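Local coordinates for OmpA family protein (Klebsiella pneumoniae subsp. pneumoniae, PDB 7RJJ) that probably binds peptidoglycan through its OmpA-like domain, the part present here, which holds a bound D-alanine, at residues W43-A48 and I114-Q119. Residues are numbered along the deposited sequence; the frame is centred on the assembly and turned at random.
Sequences WLIVVA and ISLVPQ
The carbonyl oxygen of V46 is held by one strong hydrogen bond, from the amide of S115 at 2.9 Å (V46 O to S115 N) and in the carbonyl plane, supplemented by a CA-H...O contact from I114 and a weak bond from a water that also hydrogen-bonds to S115 OG. V46 N returns a bond to S115 O, nearly along the C=O axis, completing one antiparallel hydrogen-bonded pair. L44 and V117 form the next. There V117 N meets L44 O almost straight (167°), with a CA-H...O contact from L116 beside it, whereas L44 N reaches V117 O from above the carbonyl plane in a more bent bond (142°), close to where the chain turns at P118.

At this end the CB of W43 points toward segment 114-119, and with CG anti to the carbonyl carbon the indole lies against P118. P118 CB sits squarely over the six-membered ring, 3.6 Å from its centroid and 2° off the normal, a CH-pi contact, while P118 CD approaches W43 CZ3. The ring edge is turned to L116, where W43 CE3 lies 3.5 Å from L116 O and also touches CB.

Side chains of I45, V47, I114 and L116 share the buried face. I45 and I114 run alongside each other in the same direction and meet through their CG2 methyls (3.6 Å); I37 of helix 27-38 packs on I45 and L116. On the opposite face the V46 and V117 side chains cross at a slant, CG2 to CG2 at 3.9 Å.

Strand 43-49 also hydrogen-bonds to strand 86-90, so this pairing joins two central strands of the mixed alpha/beta sheet of the OmpA-like domain. Its chemistry is divided: backbone bonds satisfy the inward-facing amides and carbonyls of L44, V46, S115 and V117, aliphatic contacts line the side covered by helix 27-38, and the CH-pi contact of P118 on the W43 indole lies beside the L44-V117 pair.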
# COMPACT_ATOMS: atom_id res chain seq x y z
N TRP A 43 -7.99 9.61 -11.18
CA TRP A 43 -7.69 10.12 -9.81
C TRP A 43 -6.24 9.76 -9.45
O TRP A 43 -5.79 8.67 -9.87
CB TRP A 43 -8.66 9.52 -8.79
CG TRP A 43 -10.07 9.99 -8.87
CD1 TRP A 43 -10.86 10.14 -9.97
CD2 TRP A 43 -10.93 10.25 -7.74
NE1 TRP A 43 -12.11 10.54 -9.61
CE2 TRP A 43 -12.19 10.61 -8.24
CE3 TRP A 43 -10.73 10.23 -6.36
CZ2 TRP A 43 -13.25 10.95 -7.41
CZ3 TRP A 43 -11.77 10.57 -5.54
CH2 TRP A 43 -13.02 10.92 -6.05
N LEU A 44 -5.53 10.62 -8.73
CA LEU A 44 -4.18 10.25 -8.25
C LEU A 44 -4.32 9.09 -7.26
O LEU A 44 -5.15 9.21 -6.31
CB LEU A 44 -3.51 11.44 -7.56
CG LEU A 44 -2.11 11.16 -7.00
CD1 LEU A 44 -1.11 10.91 -8.12
CD2 LEU A 44 -1.64 12.31 -6.11
N ILE A 45 -3.53 8.04 -7.44
CA ILE A 45 -3.53 6.83 -6.58
C ILE A 45 -2.35 6.98 -5.63
O ILE A 45 -1.20 6.77 -6.07
CB ILE A 45 -3.45 5.53 -7.40
CG1 ILE A 45 -4.49 5.49 -8.53
CG2 ILE A 45 -3.56 4.30 -6.51
CD1 ILE A 45 -4.26 4.39 -9.53
N VAL A 46 -2.62 7.42 -4.40
CA VAL A 46 -1.50 7.58 -3.44
C VAL A 46 -1.33 6.22 -2.75
O VAL A 46 -2.27 5.78 -2.07
CB VAL A 46 -1.74 8.73 -2.45
CG1 VAL A 46 -0.68 8.76 -1.35
CG2 VAL A 46 -1.83 10.07 -3.16
N VAL A 47 -0.18 5.60 -2.95
CA VAL A 47 0.09 4.24 -2.39
C VAL A 47 1.09 4.41 -1.24
O VAL A 47 2.24 4.79 -1.51
CB VAL A 47 0.62 3.30 -3.49
CG1 VAL A 47 0.70 1.87 -2.97
CG2 VAL A 47 -0.23 3.34 -4.74
N ALA A 48 0.64 4.16 -0.01
CA ALA A 48 1.47 4.38 1.19
C ALA A 48 1.83 3.05 1.85
O ALA A 48 0.89 2.25 2.16
CB ALA A 48 0.75 5.29 2.16
N ILE A 114 -4.17 2.73 0.31
CA ILE A 114 -4.34 3.48 -0.97
C ILE A 114 -5.38 4.57 -0.76
O ILE A 114 -6.45 4.30 -0.16
CB ILE A 114 -4.70 2.53 -2.13
CG1 ILE A 114 -3.58 1.52 -2.40
CG2 ILE A 114 -5.04 3.32 -3.39
CD1 ILE A 114 -3.93 0.45 -3.41
N SER A 115 -5.05 5.79 -1.18
CA SER A 115 -6.00 6.92 -1.12
C SER A 115 -6.18 7.45 -2.55
O SER A 115 -5.14 7.60 -3.24
CB SER A 115 -5.53 8.01 -0.21
OG SER A 115 -5.38 7.53 1.11
N LEU A 116 -7.41 7.68 -2.99
CA LEU A 116 -7.65 8.23 -4.35
C LEU A 116 -7.92 9.73 -4.21
O LEU A 116 -8.82 10.12 -3.46
CB LEU A 116 -8.79 7.46 -5.02
CG LEU A 116 -8.67 5.93 -4.96
CD1 LEU A 116 -9.87 5.26 -5.60
CD2 LEU A 116 -7.38 5.46 -5.61
N VAL A 117 -7.10 10.55 -4.88
CA VAL A 117 -7.16 12.03 -4.72
C VAL A 117 -7.63 12.64 -6.04
O VAL A 117 -6.96 12.53 -7.05
CB VAL A 117 -5.79 12.57 -4.28
CG1 VAL A 117 -5.83 14.06 -4.06
CG2 VAL A 117 -5.29 11.84 -3.04
N PRO A 118 -8.82 13.26 -6.07
CA PRO A 118 -9.34 13.84 -7.30
C PRO A 118 -8.75 15.20 -7.71
O PRO A 118 -8.74 15.48 -8.91
CB PRO A 118 -10.84 14.00 -6.99
CG PRO A 118 -10.89 14.21 -5.49
CD PRO A 118 -9.76 13.36 -4.94
N GLN A 119 -8.22 15.98 -6.75
CA GLN A 119 -7.73 17.36 -7.06
C GLN A 119 -6.44 17.34 -7.89
O GLN A 119 -6.12 18.38 -8.48
CB GLN A 119 -7.47 18.18 -5.79
CG GLN A 119 -8.66 18.29 -4.85
CD GLN A 119 -8.87 17.08 -3.98
OE1 GLN A 119 -8.08 16.13 -3.96
NE2 GLN A 119 -9.95 17.11 -3.22
O HOH W 1 -2.93 6.54 1.17